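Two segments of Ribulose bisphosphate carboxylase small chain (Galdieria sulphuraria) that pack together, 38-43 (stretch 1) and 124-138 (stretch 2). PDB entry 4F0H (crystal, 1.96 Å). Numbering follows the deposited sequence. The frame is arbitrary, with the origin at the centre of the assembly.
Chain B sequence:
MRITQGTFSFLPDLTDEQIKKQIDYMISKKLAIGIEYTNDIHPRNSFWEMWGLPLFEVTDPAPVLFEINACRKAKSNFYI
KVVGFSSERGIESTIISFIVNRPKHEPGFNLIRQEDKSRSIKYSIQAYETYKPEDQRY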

ATOM      1  N   THR B  38      15.856  23.620  38.938  1.00  4.53           N
ATOM      2  CA  THR B  38      16.129  22.290  38.408  1.00  4.59           C
ATOM      3  C   THR B  38      17.606  22.042  38.432  1.00  5.26           C
ATOM      4  O   THR B  38      18.386  22.993  38.373  1.00  3.69           O
ATOM      5  CB  THR B  38      15.658  22.140  36.950  1.00  6.44           C
ATOM      6  OG1 THR B  38      15.636  20.738  36.671  1.00  5.88           O
ATOM      7  CG2 THR B  38      16.665  22.760  35.975  1.00  2.82           C
ATOM      8  N   ASN B  39      18.015  20.775  38.475  1.00  3.69           N
ATOM      9  CA  ASN B  39      19.422  20.433  38.244  1.00  3.76           C
ATOM     10  C   ASN B  39      19.553  19.373  37.094  1.00  6.34           C
ATOM     11  O   ASN B  39      20.548  18.714  36.985  1.00  9.02           O
ATOM     12  CB  ASN B  39      20.200  19.998  39.548  1.00  5.40           C
ATOM     13  CG  ASN B  39      19.646  18.716  40.212  1.00  5.55           C
ATOM     14  OD1 ASN B  39      18.878  17.980  39.635  1.00  5.60           O
ATOM     15  ND2 ASN B  39      19.990  18.513  41.515  1.00 13.20           N
ATOM     16  N   ASP B  40      18.529  19.223  36.246  1.00 10.45           N
ATOM     17  CA  ASP B  40      18.748  18.585  34.929  1.00  9.71           C
ATOM     18  C   ASP B  40      18.547  19.712  33.905  1.00  6.42           C
ATOM     19  O   ASP B  40      17.408  20.083  33.594  1.00  7.35           O
ATOM     20  CB  ASP B  40      17.777  17.443  34.720  1.00  8.89           C
ATOM     21  CG  ASP B  40      17.764  16.937  33.289  1.00 11.87           C
ATOM     22  OD1 ASP B  40      18.611  17.350  32.491  1.00 12.45           O
ATOM     23  OD2 ASP B  40      16.923  16.095  32.963  1.00  6.15           O
ATOM     24  N   ILE B  41      19.637  20.350  33.492  1.00  4.62           N
ATOM     25  CA  ILE B  41      19.501  21.557  32.609  1.00  4.03           C
ATOM     26  C   ILE B  41      19.199  21.235  31.073  1.00  5.62           C
ATOM     27  O   ILE B  41      19.350  22.078  30.170  1.00  2.02           O
ATOM     28  CB  ILE B  41      20.657  22.558  32.879  1.00  6.42           C
ATOM     29  CG1 ILE B  41      20.302  23.949  32.320  1.00  7.24           C
ATOM     30  CG2 ILE B  41      21.980  22.013  32.342  1.00  3.94           C
ATOM     31  CD1 ILE B  41      19.244  24.689  33.040  1.00  2.97           C
ATOM     32  N   HIS B  42      18.790  19.996  30.781  1.00  2.86           N
ATOM     33  CA  HIS B  42      18.442  19.642  29.392  1.00  3.06           C
ATOM     34  C   HIS B  42      17.395  20.650  28.882  1.00  3.47           C
ATOM     35  O   HIS B  42      16.419  20.996  29.592  1.00  6.42           O
ATOM     36  CB  HIS B  42      17.853  18.233  29.361  1.00  2.68           C
ATOM     37  CG  HIS B  42      17.779  17.633  27.986  1.00  6.99           C
ATOM     38  ND1 HIS B  42      16.817  18.003  27.047  1.00  7.70           N
ATOM     39  CD2 HIS B  42      18.562  16.704  27.381  1.00  3.36           C
ATOM     40  CE1 HIS B  42      17.008  17.302  25.931  1.00  5.47           C
ATOM     41  NE2 HIS B  42      18.054  16.499  26.115  1.00  5.23           N
ATOM     42  N   PRO B  43      17.571  21.098  27.655  1.00  5.96           N
ATOM     43  CA  PRO B  43      16.636  22.049  27.053  1.00  4.38           C
ATOM     44  C   PRO B  43      15.267  21.511  26.784  1.00  7.35           C
ATOM     45  O   PRO B  43      14.367  22.320  26.489  1.00  6.11           O
ATOM     46  CB  PRO B  43      17.266  22.355  25.682  1.00  3.85           C
ATOM     47  CG  PRO B  43      18.162  21.192  25.399  1.00  1.00           C
ATOM     48  CD  PRO B  43      18.704  20.772  26.736  1.00  2.07           C
ATOM     49  N   SER B 124      21.226  12.004  20.930  1.00  4.26           N
ATOM     50  CA  SER B 124      20.812  12.473  22.227  1.00  7.87           C
ATOM     51  C   SER B 124      21.859  13.459  22.794  1.00  9.08           C
ATOM     52  O   SER B 124      23.058  13.409  22.523  1.00  6.84           O
ATOM     53  CB  SER B 124      20.651  11.356  23.249  1.00  5.63           C
ATOM     54  OG  SER B 124      20.243  10.131  22.644  1.00 10.71           O
ATOM     55  N   ILE B 125      21.353  14.279  23.687  1.00  7.89           N
ATOM     56  CA  ILE B 125      22.120  15.194  24.455  1.00  9.87           C
ATOM     57  C   ILE B 125      21.842  14.857  25.909  1.00  6.40           C
ATOM     58  O   ILE B 125      20.700  14.669  26.287  1.00  3.88           O
ATOM     59  CB  ILE B 125      21.584  16.602  24.051  1.00 15.13           C
ATOM     60  CG1 ILE B 125      22.265  17.014  22.711  1.00 13.63           C
ATOM     61  CG2 ILE B 125      21.727  17.661  25.147  1.00 15.69           C
ATOM     62  CD1 ILE B 125      21.457  18.106  21.975  1.00 22.00           C
ATOM     63  N   GLN B 126      22.880  14.822  26.731  1.00  6.97           N
ATOM     64  CA  GLN B 126      22.722  14.443  28.131  1.00  5.94           C
ATOM     65  C   GLN B 126      23.612  15.343  28.996  1.00 10.14           C
ATOM     66  O   GLN B 126      24.799  15.463  28.753  1.00  9.98           O
ATOM     67  CB  GLN B 126      23.209  13.011  28.352  1.00  6.74           C
ATOM     68  CG  GLN B 126      23.001  12.522  29.821  1.00  8.16           C
ATOM     69  CD  GLN B 126      21.646  11.820  29.990  1.00 11.90           C
ATOM     70  OE1 GLN B 126      21.280  11.074  29.101  1.00 12.52           O
ATOM     71  NE2 GLN B 126      20.876  12.079  31.120  1.00  6.50           N
ATOM     72  N   ALA B 127      23.035  16.024  29.975  1.00  5.51           N
ATOM     73  CA  ALA B 127      23.867  16.903  30.756  1.00  7.63           C
ATOM     74  C   ALA B 127      24.827  16.063  31.609  1.00  6.78           C
ATOM     75  O   ALA B 127      24.410  15.085  32.237  1.00 11.59           O
ATOM     76  CB  ALA B 127      22.996  17.831  31.650  1.00  4.27           C
ATOM     77  N   TYR B 128      26.095  16.468  31.691  1.00  5.84           N
ATOM     78  CA  TYR B 128      27.028  15.675  32.482  1.00  5.20           C
ATOM     79  C   TYR B 128      26.593  15.516  33.913  1.00  4.66           C
ATOM     80  O   TYR B 128      26.736  14.458  34.494  1.00  4.65           O
ATOM     81  CB  TYR B 128      28.420  16.331  32.429  1.00  3.82           C
ATOM     82  CG  TYR B 128      29.033  16.032  31.104  1.00  2.44           C
ATOM     83  CD1 TYR B 128      29.259  17.040  30.154  1.00  1.00           C
ATOM     84  CD2 TYR B 128      29.334  14.723  30.772  1.00  1.00           C
ATOM     85  CE1 TYR B 128      29.798  16.750  28.938  1.00  8.73           C
ATOM     86  CE2 TYR B 128      29.904  14.425  29.514  1.00  5.06           C
ATOM     87  CZ  TYR B 128      30.110  15.420  28.613  1.00  5.16           C
ATOM     88  OH  TYR B 128      30.685  15.106  27.376  1.00 10.01           O
ATOM     89  N   GLU B 129      26.024  16.551  34.517  1.00  6.56           N
ATOM     90  CA  GLU B 129      25.682  16.347  35.933  1.00  2.40           C
ATOM     91  C   GLU B 129      24.615  15.260  36.092  1.00  6.55           C
ATOM     92  O   GLU B 129      24.444  14.730  37.165  1.00  9.10           O
ATOM     93  CB  GLU B 129      25.291  17.641  36.602  1.00  6.19           C
ATOM     94  CG  GLU B 129      26.551  18.504  36.739  1.00 14.67           C
ATOM     95  CD  GLU B 129      27.549  17.878  37.724  1.00 14.77           C
ATOM     96  OE1 GLU B 129      27.171  17.619  38.912  1.00 13.52           O
ATOM     97  OE2 GLU B 129      28.692  17.649  37.307  1.00 16.54           O
ATOM     98  N   THR B 130      23.889  14.914  35.031  1.00  4.78           N
ATOM     99  CA  THR B 130      22.808  13.942  35.255  1.00  5.97           C
ATOM    100  C   THR B 130      23.354  12.529  35.160  1.00  6.70           C
ATOM    101  O   THR B 130      22.601  11.588  35.311  1.00  5.70           O
ATOM    102  CB  THR B 130      21.660  14.079  34.230  1.00  6.12           C
ATOM    103  OG1 THR B 130      22.190  13.888  32.915  1.00  8.07           O
ATOM    104  CG2 THR B 130      21.018  15.435  34.313  1.00  3.03           C
ATOM    105  N   TYR B 131      24.653  12.372  34.864  1.00  5.78           N
ATOM    106  CA  TYR B 131      25.193  11.075  35.122  1.00 10.19           C
ATOM    107  C   TYR B 131      25.338  10.835  36.625  1.00 12.03           C
ATOM    108  O   TYR B 131      25.694   9.720  37.023  1.00 11.28           O
ATOM    109  CB  TYR B 131      26.540  10.847  34.438  1.00 12.42           C
ATOM    110  CG  TYR B 131      26.458  10.767  32.937  1.00 13.32           C
ATOM    111  CD1 TYR B 131      25.942   9.642  32.314  1.00 13.90           C
ATOM    112  CD2 TYR B 131      26.929  11.805  32.148  1.00 12.45           C
ATOM    113  CE1 TYR B 131      25.923   9.531  30.947  1.00 14.30           C
ATOM    114  CE2 TYR B 131      26.899  11.710  30.780  1.00 12.56           C
ATOM    115  CZ  TYR B 131      26.379  10.585  30.192  1.00 12.18           C
ATOM    116  OH  TYR B 131      26.367  10.492  28.850  1.00 14.83           O
ATOM    117  N   LYS B 132      25.026  11.834  37.461  1.00  9.84           N
ATOM    118  CA  LYS B 132      25.062  11.670  38.958  1.00  8.47           C
ATOM    119  C   LYS B 132      23.664  11.708  39.515  1.00  8.44           C
ATOM    120  O   LYS B 132      22.823  12.323  38.891  1.00  9.65           O
ATOM    121  CB  LYS B 132      25.793  12.814  39.598  1.00 11.15           C
ATOM    122  CG  LYS B 132      27.205  13.021  39.056  1.00 13.61           C
ATOM    123  CD  LYS B 132      27.804  14.163  39.833  1.00 16.63           C
ATOM    124  CE  LYS B 132      29.168  14.579  39.334  1.00 16.24           C
ATOM    125  NZ  LYS B 132      29.170  16.031  39.662  1.00 22.19           N
ATOM    126  N   PRO B 133      23.391  11.061  40.687  1.00  6.77           N
ATOM    127  CA  PRO B 133      22.068  11.226  41.333  1.00  8.21           C
ATOM    128  C   PRO B 133      21.793  12.713  41.679  1.00  8.20           C
ATOM    129  O   PRO B 133      22.724  13.481  41.948  1.00  7.73           O
ATOM    130  CB  PRO B 133      22.215  10.401  42.618  1.00  6.23           C
ATOM    131  CG  PRO B 133      23.228   9.320  42.172  1.00  8.34           C
ATOM    132  CD  PRO B 133      24.229  10.112  41.433  1.00 10.49           C
ATOM    133  N   GLU B 134      20.531  13.114  41.659  1.00 15.84           N
ATOM    134  CA  GLU B 134      20.114  14.489  42.034  1.00 13.62           C
ATOM    135  C   GLU B 134      20.830  15.080  43.229  1.00 17.54           C
ATOM    136  O   GLU B 134      21.203  16.273  43.235  1.00 16.10           O
ATOM    137  CB  GLU B 134      18.602  14.494  42.309  1.00 18.15           C
ATOM    138  CG  GLU B 134      17.891  15.174  41.204  1.00 26.67           C
ATOM    139  CD  GLU B 134      16.374  15.043  41.268  1.00 30.52           C
ATOM    140  OE1 GLU B 134      15.756  15.505  42.250  1.00 35.28           O
ATOM    141  OE2 GLU B 134      15.800  14.504  40.303  1.00 29.48           O
ATOM    142  N   ASP B 135      20.991  14.290  44.286  1.00 14.81           N
ATOM    143  CA  ASP B 135      21.443  14.874  45.522  1.00 16.63           C
ATOM    144  C   ASP B 135      22.935  15.041  45.437  1.00 16.59           C
ATOM    145  O   ASP B 135      23.525  15.608  46.339  1.00 17.77           O
ATOM    146  CB  ASP B 135      21.081  13.984  46.724  1.00 22.97           C
ATOM    147  CG  ASP B 135      21.855  12.672  46.697  1.00 28.81           C
ATOM    148  OD1 ASP B 135      21.849  11.975  45.653  1.00 28.11           O
ATOM    149  OD2 ASP B 135      22.529  12.369  47.702  1.00 37.04           O
ATOM    150  N   GLN B 136      23.566  14.569  44.357  1.00 13.40           N
ATOM    151  CA  GLN B 136      24.999  14.826  44.169  1.00 13.11           C
ATOM    152  C   GLN B 136      25.414  15.758  43.049  1.00 13.08           C
ATOM    153  O   GLN B 136      26.610  15.845  42.744  1.00 16.45           O
ATOM    154  CB  GLN B 136      25.749  13.545  43.956  1.00 15.29           C
ATOM    155  CG  GLN B 136      25.982  12.774  45.207  1.00 22.53           C
ATOM    156  CD  GLN B 136      26.037  11.276  44.931  1.00 28.27           C
ATOM    157  OE1 GLN B 136      25.204  10.496  45.442  1.00 30.41           O
ATOM    158  NE2 GLN B 136      26.984  10.864  44.076  1.00 31.71           N
ATOM    159  N   ARG B 137      24.493  16.445  42.392  1.00 12.71           N
ATOM    160  CA  ARG B 137      24.975  17.289  41.283  1.00 11.77           C
ATOM    161  C   ARG B 137      25.488  18.621  41.764  1.00 10.64           C
ATOM    162  O   ARG B 137      25.028  19.111  42.809  1.00 10.21           O
ATOM    163  CB  ARG B 137      23.878  17.476  40.216  1.00  8.81           C
ATOM    164  CG  ARG B 137      23.292  16.160  39.868  1.00 12.02           C
ATOM    165  CD  ARG B 137      22.053  16.290  38.996  1.00 14.57           C
ATOM    166  NE  ARG B 137      21.566  14.963  38.649  1.00 10.22           N
ATOM    167  CZ  ARG B 137      20.351  14.741  38.165  1.00 11.39           C
ATOM    168  NH1 ARG B 137      19.483  15.761  38.040  1.00  7.05           N
ATOM    169  NH2 ARG B 137      19.975  13.484  37.891  1.00 11.57           N
ATOM    170  N   TYR B 138      26.390  19.193  40.959  1.00  8.08           N
ATOM    171  CA  TYR B 138      26.883  20.553  41.087  1.00  8.60           C
ATOM    172  C   TYR B 138      27.390  20.828  42.460  1.00 14.43           C
ATOM    173  O   TYR B 138      28.147  19.947  42.863  1.00 14.33           O
ATOM    174  CB  TYR B 138      25.804  21.576  40.753  1.00  7.93           C
ATOM    175  CG  TYR B 138      25.281  21.523  39.347  1.00  9.50           C
ATOM    176  CD1 TYR B 138      26.044  22.021  38.264  1.00  6.63           C
ATOM    177  CD2 TYR B 138      24.025  21.022  39.099  1.00  7.39           C
ATOM    178  CE1 TYR B 138      25.564  22.003  37.004  1.00  8.87           C
ATOM    179  CE2 TYR B 138      23.522  20.969  37.831  1.00  9.60           C
ATOM    180  CZ  TYR B 138      24.298  21.459  36.770  1.00  9.67           C
ATOM    181  OH  TYR B 138      23.801  21.431  35.512  1.00  6.11           O
ATOM    182  OXT TYR B 138      27.045  21.868  43.125  1.00 12.58           O
TER
HETATM  183  O   HOH W   1      22.032  19.281  34.584  1.00  3.83           O
HETATM  184  O   HOH W   2      22.273  20.172  42.409  1.00 11.65           O
HETATM  185  O   HOH W   3      20.106  15.793  30.739  1.00 11.73           O
HETATM  186  O   HOH W   4      18.361  14.748  23.718  1.00  1.00           O

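This is a small, mainly polar contact in which a short irregular segment lies against the C-terminal tail of the same chain, held by one arginine–asparagine pairing and four bridging waters, with little apolar packing. The two stretches bury 471 Å² between them, both sides summed. They run in broadly opposite directions, with an uneven pairing: CA of His42 lies 6.2 Å from CA of Ala127, CA of Asp40 6.2 Å from CA of Thr130, and CA of Asn39 7.1 Å from CA of Arg137. Stretch 2 enters as a strand (124-127), turns through a 3-10 segment at 128-131 and a second at 134-136, and so brings its last two residues back beside Asn39.

Asn39 is the most heavily covered residue, with 115 Å² covered and its CA-to-CB bond pointing toward stretch 2. Arg137 NH1 gives two hydrogen bonds to it, both weak: 2.8 Å to Asn39 OD1 and 3.3 Å to Asn39 O, with N-H...acceptor angles of 130° and 133°. The guanidinium is steadied from behind by its own stretch, since Arg137 NE donates to Lys132 O at 2.9 Å and Arg137 NH2 to the same Lys132 O at 3.2 Å. On the amide's other arm, Asn39 ND2 stands 3.1 Å from Glu134 O and donates to water 2, which in turn donates to Arg137 O.

The ring of Tyr138 presents its edge to Asn39 O, with CE2 3.8 Å from that oxygen. Water 1 ties the same corner together: it donates to Asn39 O and Tyr138 OH and accepts from Ile41 N, so Asn39 O gains a second donor besides Arg137 NH1, and Ile41 N is bonded to the water.

Further along, Asp40 OD1 serves both backbones. Asp40 OD1 accepts from His42 N at 3.2 Å, which links two residues of the irregular stretch 1, and from water 3, which accepts from Ala127 N. The methyl CG2 of Thr130 lies 3.6 Å from Asp40 OD1, while Thr130 OG1 faces its own stretch, donating to Ala127 O at 2.6 Å. Apolar contact is slight: Ile41 CG2 approaches Ala127 CB at 4.4 Å.

In the strand, Ile125 O meets the His42 ring at its edge, with His42 CD2 3.1 Å from that oxygen. Water 4 links His42 NE2 and Ile125 N at 3.0 Å each, accepting from the amide, while Ile125 CG2 lies 4.0 Å from His42 NE2.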